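Local coordinates for putative protein (Neisseria meningitidis, PDB 2O3G) that is of uncharacterised function, being the transporter-associated (CorC_HlyC) domain of a predicted membrane protein with CBS domains, a family that may bind flavin adenine dinucleotide, at residues A[17-25]-A[82-90]; A[51-62]-A[73-83]. All blocks are in the same frame, centred on the assembly; numbering follows the deposited sequence.

Interaction 1. Residues A[17-25]-A[82-90]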
loop_
_atom_site.group_PDB
_atom_site.type_symbol
_atom_site.label_atom_id
_atom_site.label_comp_id
_atom_site.label_asym_id
_atom_site.label_seq_id
_atom_site.Cartn_x
_atom_site.Cartn_y
_atom_site.Cartn_z
ATOM N N GLU A 17 -5.409 15.196 6.842
ATOM C CA GLU A 17 -4.629 13.960 7.206
ATOM C C GLU A 17 -3.210 13.750 6.562
ATOM O O GLU A 17 -3.071 13.273 5.411
ATOM C CB GLU A 17 -5.493 12.701 7.011
ATOM C CG GLU A 17 -6.097 12.130 8.298
ATOM C CD GLU A 17 -5.189 11.080 8.986
ATOM O OE1 GLU A 17 -4.145 11.488 9.569
ATOM O OE2 GLU A 17 -5.540 9.856 8.969
ATOM N N SER A 18 -2.185 14.145 7.349
ATOM C CA SER A 18 -0.769 13.565 7.392
ATOM C C SER A 18 -0.338 12.154 6.767
ATOM O O SER A 18 -0.423 11.081 7.456
ATOM C CB SER A 18 -0.223 13.666 8.863
ATOM O OG SER A 18 -0.852 12.761 9.772
ATOM N N LEU A 19 0.192 12.192 5.521
ATOM C CA LEU A 19 0.897 11.038 4.865
ATOM C C LEU A 19 0.037 9.857 4.450
ATOM O O LEU A 19 0.135 8.722 5.021
ATOM C CB LEU A 19 1.934 10.485 5.781
ATOM C CG LEU A 19 3.108 11.388 5.888
ATOM C CD1 LEU A 19 3.669 10.833 7.196
ATOM C CD2 LEU A 19 3.997 11.254 4.657
ATOM N N THR A 20 -0.828 10.102 3.484
ATOM C CA THR A 20 -1.763 9.070 3.144
ATOM C C THR A 20 -1.980 9.132 1.658
ATOM O O THR A 20 -1.922 10.190 1.034
ATOM C CB THR A 20 -3.117 9.242 3.891
ATOM O OG1 THR A 20 -3.596 10.539 3.610
ATOM C CG2 THR A 20 -2.996 9.050 5.398
ATOM N N VAL A 21 -2.224 7.976 1.089
ATOM C CA VAL A 21 -2.440 7.917 -0.344
ATOM C C VAL A 21 -3.661 7.097 -0.518
ATOM O O VAL A 21 -4.106 6.305 0.394
ATOM C CB VAL A 21 -1.304 7.206 -1.106
ATOM C CG1 VAL A 21 -0.096 8.059 -1.145
ATOM C CG2 VAL A 21 -1.026 5.916 -0.478
ATOM N N GLU A 22 -4.210 7.305 -1.704
ATOM C CA GLU A 22 -5.206 6.379 -2.186
ATOM C C GLU A 22 -4.703 4.994 -2.567
ATOM O O GLU A 22 -3.686 4.818 -3.281
ATOM C CB GLU A 22 -5.977 6.980 -3.312
ATOM C CG GLU A 22 -5.120 7.538 -4.405
ATOM C CD GLU A 22 -6.030 8.001 -5.591
ATOM O OE1 GLU A 22 -5.585 7.891 -6.818
ATOM O OE2 GLU A 22 -7.195 8.438 -5.240
ATOM N N GLY A 23 -5.440 4.030 -2.039
ATOM C CA GLY A 23 -5.398 2.638 -2.454
ATOM C C GLY A 23 -5.008 2.328 -3.894
ATOM O O GLY A 23 -4.454 1.271 -4.164
ATOM N N ALA A 24 -5.277 3.233 -4.796
ATOM C CA ALA A 24 -5.205 2.925 -6.166
ATOM C C ALA A 24 -4.126 3.754 -6.700
ATOM O O ALA A 24 -4.042 3.967 -7.889
ATOM C CB ALA A 24 -6.516 3.351 -6.853
ATOM N N LEU A 25 -3.294 4.324 -5.858
ATOM C CA LEU A 25 -2.056 4.918 -6.417
ATOM C C LEU A 25 -1.262 3.728 -6.996
ATOM O O LEU A 25 -1.245 2.576 -6.435
ATOM C CB LEU A 25 -1.242 5.537 -5.296
ATOM C CG LEU A 25 -0.600 6.846 -5.674
ATOM C CD1 LEU A 25 0.721 6.814 -4.993
ATOM C CD2 LEU A 25 -0.483 7.267 -7.154
ATOM N N ARG A 82 -13.352 -1.373 -1.705
ATOM C CA ARG A 82 -12.176 -0.770 -2.244
ATOM C C ARG A 82 -11.415 -0.206 -1.056
ATOM O O ARG A 82 -12.035 0.299 -0.108
ATOM C CB ARG A 82 -12.551 0.386 -3.182
ATOM C CG ARG A 82 -11.362 1.012 -3.916
ATOM C CD ARG A 82 -11.747 2.084 -4.948
ATOM N NE ARG A 82 -12.703 3.058 -4.386
ATOM C CZ ARG A 82 -14.036 3.085 -4.611
ATOM N NH1 ARG A 82 -14.789 4.037 -4.044
ATOM N NH2 ARG A 82 -14.639 2.189 -5.416
ATOM N N ILE A 83 -10.077 -0.286 -1.116
ATOM C CA ILE A 83 -9.198 0.362 -0.148
ATOM C C ILE A 83 -9.085 1.760 -0.645
ATOM O O ILE A 83 -8.500 2.044 -1.684
ATOM C CB ILE A 83 -7.829 -0.272 -0.144
ATOM C CG1 ILE A 83 -7.898 -1.686 0.410
ATOM C CG2 ILE A 83 -6.947 0.421 0.794
ATOM C CD1 ILE A 83 -6.794 -2.586 -0.157
ATOM N N GLU A 84 -9.670 2.671 0.110
ATOM C CA GLU A 84 -9.773 4.034 -0.357
ATOM C C GLU A 84 -8.507 4.883 -0.045
ATOM O O GLU A 84 -7.977 5.610 -0.943
ATOM C CB GLU A 84 -11.083 4.648 0.218
ATOM C CG GLU A 84 -11.432 6.069 -0.320
ATOM C CD GLU A 84 -12.122 6.019 -1.676
ATOM O OE1 GLU A 84 -13.117 6.793 -1.909
ATOM O OE2 GLU A 84 -11.690 5.174 -2.502
ATOM N N ARG A 85 -8.056 4.792 1.227
ATOM C CA ARG A 85 -6.896 5.575 1.767
ATOM C C ARG A 85 -5.976 4.714 2.560
ATOM O O ARG A 85 -6.426 3.935 3.464
ATOM C CB ARG A 85 -7.339 6.657 2.768
ATOM C CG ARG A 85 -7.899 7.825 2.155
ATOM C CD ARG A 85 -7.071 9.046 2.327
ATOM N NE ARG A 85 -7.165 9.671 1.018
ATOM C CZ ARG A 85 -6.285 10.519 0.511
ATOM N NH1 ARG A 85 -6.499 10.984 -0.716
ATOM N NH2 ARG A 85 -5.221 10.907 1.217
ATOM N N VAL A 86 -4.689 4.893 2.274
ATOM C CA VAL A 86 -3.712 4.232 3.122
ATOM C C VAL A 86 -2.703 5.211 3.728
ATOM O O VAL A 86 -2.362 6.270 3.130
ATOM C CB VAL A 86 -3.144 2.915 2.469
ATOM C CG1 VAL A 86 -3.498 2.855 1.044
ATOM C CG2 VAL A 86 -1.653 2.794 2.641
ATOM N N LYS A 87 -2.322 4.907 4.959
ATOM C CA LYS A 87 -1.377 5.747 5.740
ATOM C C LYS A 87 0.011 5.089 5.692
ATOM O O LYS A 87 0.169 3.943 6.141
ATOM C CB LYS A 87 -1.828 5.841 7.228
ATOM C CG LYS A 87 -1.021 6.871 8.110
ATOM C CD LYS A 87 -1.175 6.780 9.656
ATOM C CE LYS A 87 -0.811 8.177 10.322
ATOM N NZ LYS A 87 -1.010 9.523 9.447
ATOM N N ILE A 88 0.987 5.800 5.116
ATOM C CA ILE A 88 2.350 5.317 5.081
ATOM C C ILE A 88 3.134 5.836 6.305
ATOM O O ILE A 88 3.319 7.119 6.472
ATOM C CB ILE A 88 3.156 5.891 3.953
ATOM C CG1 ILE A 88 2.475 6.022 2.588
ATOM C CG2 ILE A 88 4.230 4.999 3.769
ATOM C CD1 ILE A 88 1.996 4.790 1.954
ATOM N N THR A 89 3.607 4.899 7.145
ATOM C CA THR A 89 4.683 5.208 8.086
ATOM C C THR A 89 6.090 4.481 7.902
ATOM O O THR A 89 6.234 3.640 6.996
ATOM C CB THR A 89 4.197 5.164 9.517
ATOM O OG1 THR A 89 3.835 3.838 9.938
ATOM C CG2 THR A 89 3.037 6.157 9.718
ATOM N N LYS A 90 7.116 4.812 8.743
ATOM C CA LYS A 90 8.468 4.186 8.703
ATOM C C LYS A 90 8.701 2.988 9.678
ATOM O O LYS A 90 8.232 2.999 10.822
ATOM C CB LYS A 90 9.519 5.230 8.902
ATOM C CG LYS A 90 10.206 5.621 7.664
ATOM C CD LYS A 90 11.312 4.750 7.603
ATOM C CE LYS A 90 11.928 4.581 6.243
ATOM N NZ LYS A 90 12.586 3.234 6.557
#
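The guanidinium of Arg85 meets Thr20 at its edge: OG1 of Thr20 lies in the guanidinium plane, 2.9 Å from NH2 of Arg85, in a hydrogen bond bent to 139° at the hydrogen. One face of the same group lies over the backbone of Val21 and Glu22. Bends at chi2 and chi3 fold the arginine chain back across the neighbouring strand, where it crosses the threonine side chain at about a right angle. A second flat group, the guanidinium of Arg82, has the Glu84 carboxylate at its edge, in a salt bridge within the strand. Strand 20-22 is an outermost strand, within this chain, of the four-stranded antiparallel sheet; on strand 82-90, Thr20 faces Lys87 as a non-hydrogen-bonded pair and Val21 faces Val86 as a hydrogen-bonded one. Ile88 N donates to Leu19 O at 3.0 Å. Gly23 N reaches Glu84 O from above the carbonyl plane, just where Glu84 and Arg85 form a classic beta bulge opposite Glu77. Lys87, CG anti to its own N (chi1 -172°), carries its ammonium to the loop that precedes strand 20-22, into a weak bond with Ser18 OG and a long salt bridge to Glu17. On the reverse face CG2 of Val21 packs on CD1 of Ile88 at 4.0 Å, beside Val48 of helix 48-56.

Interaction 2. Residues A[51-62]-A[73-83]; sequences LIMEELQTIPDV and FEVVEKEGQRI. With EDO (1,2-ethanediol), chain B; EDO (1,2-ethanediol), chain C.
Apolar packing makes up most of the contact between helix 51-56 with its following loop and one face of a beta hairpin, strands 71-79 and 82-90 joined by a type II' turn from Glu79 to Arg82. Leu51 sets CD2 over one face of the Phe73 ring, toward the rim, 4.1 Å from CE2 of Phe73, the two side chains crossing at about a right angle. The next residue, Ile52, lays CD1 against CB of Phe73 (4.0 Å) and also approaches CG1 of Val75. The selenomethionine Met53 adds its CG to CD1 of Ile83. That methyl is met from the loop by Pro60, whose ring atom CG lies 3.6 Å from Ile83 CD1, while Pro60 CB touches CG1 of Val75. Val62 runs alongside Lys78 in the opposite direction, CG2 of Val62 being 3.6 Å from CG of Lys78, and CA of Val62 makes a bent CA-H...O contact with Val75 O.

Polar contact rests on one hydrogen bond, from Lys78 NZ to Pro60 O at 2.8 Å, the donor standing 35° above the carbonyl plane. The lysine starts with CG anti to its carbonyl carbon (chi1 -58°), then bends at each later torsion and curls back over the loop; Asp61 OD1, 4.6 Å from Lys78 NZ, may add some electrostatic attraction. Gln81 places OE1 near CG2 of Ile59. Two 1,2-ethanediol molecules, probably from the crystallisation liquor, sit at the margins, one hydrogen-bonded to Glu55 OE2, the other weakly to Gln81 N.

Segment 51-56, the later part of helix 48-56, runs across one face of the sheet at 111° to strand 73-79. Phe68 of strand 65-68 meets both Leu51 and Phe73, Ile88 of strand 82-90 also touches Phe73, and Ala49, earlier in the helix, lies against Ile83.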
loop_
_atom_site.group_PDB
_atom_site.type_symbol
_atom_site.label_atom_id
_atom_site.label_comp_id
_atom_site.label_asym_id
_atom_site.label_seq_id
_atom_site.Cartn_x
_atom_site.Cartn_y
_atom_site.Cartn_z
ATOM N N LEU A 51 -0.573 -3.768 -3.154
ATOM C CA LEU A 51 0.534 -4.135 -2.276
ATOM C C LEU A 51 0.004 -4.686 -1.018
ATOM O O LEU A 51 0.439 -5.759 -0.578
ATOM C CB LEU A 51 1.508 -2.957 -2.039
ATOM C CG LEU A 51 2.352 -2.638 -0.804
ATOM C CD1 LEU A 51 2.512 -3.714 0.212
ATOM C CD2 LEU A 51 3.686 -2.143 -1.301
ATOM N N ILE A 52 -0.929 -3.978 -0.397
ATOM C CA ILE A 52 -1.413 -4.481 0.918
ATOM C C ILE A 52 -2.037 -5.843 0.803
ATOM O O ILE A 52 -1.735 -6.707 1.609
ATOM C CB ILE A 52 -2.444 -3.566 1.606
ATOM C CG1 ILE A 52 -1.901 -2.142 1.715
ATOM C CG2 ILE A 52 -2.936 -4.217 2.914
ATOM C CD1 ILE A 52 -2.668 -1.265 2.648
HETATM N N MSE A 53 -2.919 -6.028 -0.180
HETATM C CA MSE A 53 -3.611 -7.347 -0.385
HETATM C C MSE A 53 -2.660 -8.465 -0.644
HETATM O O MSE A 53 -2.795 -9.554 -0.050
HETATM C CB MSE A 53 -4.561 -7.328 -1.566
HETATM C CG MSE A 53 -4.925 -5.959 -2.051
HETATM SE SE MSE A 53 -6.733 -6.189 -2.682
HETATM C CE MSE A 53 -7.068 -4.730 -4.019
ATOM N N GLU A 54 -1.720 -8.202 -1.548
ATOM C CA GLU A 54 -0.591 -9.094 -1.754
ATOM C C GLU A 54 0.085 -9.545 -0.460
ATOM O O GLU A 54 0.061 -10.721 -0.194
ATOM C CB GLU A 54 0.418 -8.470 -2.705
ATOM C CG GLU A 54 1.773 -9.146 -2.709
ATOM C CD GLU A 54 1.740 -10.441 -3.485
ATOM O OE1 GLU A 54 0.728 -11.171 -3.405
ATOM O OE2 GLU A 54 2.725 -10.732 -4.194
ATOM N N GLU A 55 0.679 -8.653 0.356
ATOM C CA GLU A 55 1.320 -9.134 1.588
ATOM C C GLU A 55 0.296 -9.835 2.498
ATOM O O GLU A 55 0.480 -10.977 2.832
ATOM C CB GLU A 55 2.171 -8.062 2.292
ATOM C CG GLU A 55 3.752 -8.089 1.984
ATOM C CD GLU A 55 4.645 -8.956 2.990
ATOM O OE1 GLU A 55 4.105 -9.758 3.810
ATOM O OE2 GLU A 55 5.921 -8.845 2.961
ATOM N N LEU A 56 -0.831 -9.226 2.841
ATOM C CA LEU A 56 -1.736 -9.868 3.791
ATOM C C LEU A 56 -2.225 -11.210 3.311
ATOM O O LEU A 56 -2.337 -12.150 4.113
ATOM C CB LEU A 56 -2.940 -8.992 4.057
ATOM C CG LEU A 56 -2.370 -7.778 4.731
ATOM C CD1 LEU A 56 -3.330 -6.625 4.604
ATOM C CD2 LEU A 56 -2.062 -8.235 6.150
ATOM N N GLN A 57 -2.491 -11.284 1.996
ATOM C CA GLN A 57 -3.164 -12.405 1.371
ATOM C C GLN A 57 -4.580 -12.424 1.884
ATOM O O GLN A 57 -5.129 -13.477 2.086
ATOM C CB GLN A 57 -2.493 -13.751 1.716
ATOM C CG GLN A 57 -1.057 -13.905 1.248
ATOM C CD GLN A 57 -0.969 -14.075 -0.258
ATOM O OE1 GLN A 57 -1.397 -15.087 -0.803
ATOM N NE2 GLN A 57 -0.409 -13.090 -0.935
ATOM N N THR A 58 -5.190 -11.279 2.140
ATOM C CA THR A 58 -6.602 -11.340 2.501
ATOM C C THR A 58 -7.281 -9.993 2.339
ATOM O O THR A 58 -6.589 -9.062 1.967
ATOM C CB THR A 58 -6.803 -11.907 3.881
ATOM O OG1 THR A 58 -8.119 -11.562 4.267
ATOM C CG2 THR A 58 -5.810 -11.340 4.901
ATOM N N ILE A 59 -8.601 -9.859 2.544
ATOM C CA ILE A 59 -9.211 -8.543 2.332
ATOM C C ILE A 59 -8.918 -7.753 3.570
ATOM O O ILE A 59 -9.349 -8.153 4.644
ATOM C CB ILE A 59 -10.721 -8.529 2.156
ATOM C CG1 ILE A 59 -11.184 -9.770 1.392
ATOM C CG2 ILE A 59 -11.161 -7.236 1.356
ATOM C CD1 ILE A 59 -10.734 -9.820 -0.088
ATOM N N PRO A 60 -8.135 -6.658 3.433
ATOM C CA PRO A 60 -7.766 -5.926 4.609
ATOM C C PRO A 60 -8.922 -5.101 5.172
ATOM O O PRO A 60 -9.560 -4.372 4.459
ATOM C CB PRO A 60 -6.639 -5.040 4.090
ATOM C CG PRO A 60 -6.969 -4.801 2.695
ATOM C CD PRO A 60 -7.508 -6.095 2.221
ATOM N N ASP A 61 -9.184 -5.212 6.461
ATOM C CA ASP A 61 -10.063 -4.249 7.117
ATOM C C ASP A 61 -9.384 -2.933 7.339
ATOM O O ASP A 61 -8.176 -2.818 7.233
ATOM C CB ASP A 61 -10.405 -4.754 8.500
ATOM C CG ASP A 61 -11.284 -5.951 8.443
ATOM O OD1 ASP A 61 -12.216 -5.881 7.587
ATOM O OD2 ASP A 61 -11.037 -6.950 9.202
ATOM N N VAL A 62 -10.156 -1.943 7.742
ATOM C CA VAL A 62 -9.572 -0.719 8.225
ATOM C C VAL A 62 -8.628 -1.054 9.387
ATOM O O VAL A 62 -8.880 -1.990 10.184
ATOM C CB VAL A 62 -10.636 0.262 8.614
ATOM C CG1 VAL A 62 -9.982 1.414 9.318
ATOM C CG2 VAL A 62 -11.387 0.723 7.352
ATOM N N PHE A 73 1.996 0.072 5.676
ATOM C CA PHE A 73 0.923 0.571 4.820
ATOM C C PHE A 73 -0.310 0.195 5.501
ATOM O O PHE A 73 -0.478 -0.970 5.831
ATOM C CB PHE A 73 1.011 -0.113 3.509
ATOM C CG PHE A 73 2.172 0.357 2.694
ATOM C CD1 PHE A 73 2.028 1.380 1.825
ATOM C CD2 PHE A 73 3.416 -0.237 2.829
ATOM C CE1 PHE A 73 3.124 1.781 1.033
ATOM C CE2 PHE A 73 4.464 0.167 2.034
ATOM C CZ PHE A 73 4.314 1.187 1.144
ATOM N N GLU A 74 -1.145 1.173 5.818
ATOM C CA GLU A 74 -2.273 0.855 6.702
ATOM C C GLU A 74 -3.547 1.357 6.135
ATOM O O GLU A 74 -3.639 2.498 5.687
ATOM C CB GLU A 74 -2.077 1.485 8.064
ATOM C CG GLU A 74 -3.172 1.129 9.076
ATOM C CD GLU A 74 -3.025 1.868 10.410
ATOM O OE1 GLU A 74 -2.154 2.782 10.535
ATOM O OE2 GLU A 74 -3.775 1.529 11.348
ATOM N N VAL A 75 -4.540 0.510 6.129
ATOM C CA VAL A 75 -5.769 0.930 5.479
ATOM C C VAL A 75 -6.552 1.743 6.481
ATOM O O VAL A 75 -6.878 1.301 7.607
ATOM C CB VAL A 75 -6.530 -0.255 4.905
ATOM C CG1 VAL A 75 -6.046 -1.444 5.532
ATOM C CG2 VAL A 75 -8.020 -0.130 5.116
ATOM N N VAL A 76 -6.821 2.959 6.074
ATOM C CA VAL A 76 -7.469 3.834 7.005
ATOM C C VAL A 76 -8.934 4.049 6.659
ATOM O O VAL A 76 -9.806 4.013 7.556
ATOM C CB VAL A 76 -6.726 5.205 7.270
ATOM C CG1 VAL A 76 -5.454 4.935 7.986
ATOM C CG2 VAL A 76 -6.546 6.038 6.017
ATOM N N GLU A 77 -9.192 4.257 5.370
ATOM C CA GLU A 77 -10.537 4.237 4.853
ATOM C C GLU A 77 -10.768 3.140 3.754
ATOM O O GLU A 77 -10.045 3.050 2.753
ATOM C CB GLU A 77 -10.808 5.627 4.346
ATOM C CG GLU A 77 -12.207 6.033 4.282
ATOM C CD GLU A 77 -12.308 7.158 3.306
ATOM O OE1 GLU A 77 -11.283 7.884 3.165
ATOM O OE2 GLU A 77 -13.376 7.311 2.658
ATOM N N LYS A 78 -11.773 2.292 3.982
ATOM C CA LYS A 78 -12.403 1.491 2.930
ATOM C C LYS A 78 -13.659 2.215 2.471
ATOM O O LYS A 78 -14.510 2.603 3.312
ATOM C CB LYS A 78 -12.823 0.154 3.484
ATOM C CG LYS A 78 -11.717 -0.634 4.066
ATOM C CD LYS A 78 -11.447 -1.814 3.208
ATOM C CE LYS A 78 -12.646 -2.712 3.203
ATOM N NZ LYS A 78 -12.144 -4.072 3.325
ATOM N N GLU A 79 -13.766 2.424 1.156
ATOM C CA GLU A 79 -15.052 2.698 0.484
ATOM C C GLU A 79 -15.605 1.397 -0.096
ATOM O O GLU A 79 -15.235 0.952 -1.202
ATOM C CB GLU A 79 -14.916 3.723 -0.631
ATOM C CG GLU A 79 -16.248 3.994 -1.328
ATOM C CD GLU A 79 -17.151 5.002 -0.563
ATOM O OE1 GLU A 79 -18.121 5.495 -1.226
ATOM O OE2 GLU A 79 -16.875 5.309 0.663
ATOM N N GLY A 80 -16.487 0.784 0.672
ATOM C CA GLY A 80 -17.077 -0.424 0.216
ATOM C C GLY A 80 -16.039 -1.501 0.298
ATOM O O GLY A 80 -15.578 -1.914 1.384
ATOM N N GLN A 81 -15.666 -2.018 -0.843
ATOM C CA GLN A 81 -14.744 -3.129 -0.761
ATOM C C GLN A 81 -13.417 -2.645 -1.331
ATOM O O GLN A 81 -12.494 -3.399 -1.397
ATOM C CB GLN A 81 -15.327 -4.368 -1.455
ATOM C CG GLN A 81 -14.735 -5.668 -1.003
ATOM C CD GLN A 81 -15.313 -6.220 0.251
ATOM O OE1 GLN A 81 -14.598 -6.862 1.049
ATOM N NE2 GLN A 81 -16.619 -6.004 0.453
ATOM N N ARG A 82 -13.352 -1.373 -1.705
ATOM C CA ARG A 82 -12.176 -0.770 -2.244
ATOM C C ARG A 82 -11.415 -0.206 -1.056
ATOM O O ARG A 82 -12.035 0.299 -0.108
ATOM C CB ARG A 82 -12.551 0.386 -3.182
ATOM C CG ARG A 82 -11.362 1.012 -3.916
ATOM C CD ARG A 82 -11.747 2.084 -4.948
ATOM N NE ARG A 82 -12.703 3.058 -4.386
ATOM C CZ ARG A 82 -14.036 3.085 -4.611
ATOM N NH1 ARG A 82 -14.789 4.037 -4.044
ATOM N NH2 ARG A 82 -14.639 2.189 -5.416
ATOM N N ILE A 83 -10.077 -0.286 -1.116
ATOM C CA ILE A 83 -9.198 0.362 -0.148
ATOM C C ILE A 83 -9.085 1.760 -0.645
ATOM O O ILE A 83 -8.500 2.044 -1.684
ATOM C CB ILE A 83 -7.829 -0.272 -0.144
ATOM C CG1 ILE A 83 -7.898 -1.686 0.410
ATOM C CG2 ILE A 83 -6.947 0.421 0.794
ATOM C CD1 ILE A 83 -6.794 -2.586 -0.157
HETATM C C1 EDO B . -16.332 -2.759 -5.066
HETATM O O1 EDO B . -16.493 -2.809 -3.642
HETATM C C2 EDO B . -14.941 -2.088 -5.307
HETATM O O2 EDO B . -15.008 -0.801 -6.017
HETATM C C1 EDO C . 9.878 -7.459 3.242
HETATM O O1 EDO C . 9.735 -6.032 3.331
HETATM C C2 EDO C . 9.651 -7.817 1.772
HETATM O O2 EDO C . 8.334 -8.353 1.697
#

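Strand 82-90 belongs to both contacts, and Arg82 and Ile83 to both pairs of segments. Interaction 1 is pairing within the sheet: backbone bonds between an outermost strand and its neighbour, with charged side chains on the face of Thr20 and Lys87 and apolar ones behind. Interaction 2 instead packs a helix and loop onto a face of that sheet, mostly through hydrocarbon, with one lysine-to-carbonyl bond. Each is partly buried; the inner part includes Gly23, Val86 and Ile88 in one and Leu51, Ile52, Pro60, Phe73 and Val75 in the other. They meet along the pairing of strands 82-90 and 71-79 and where Ile88 packs on Phe73; interaction 2 is nested within the chain loop that interaction 1 closes.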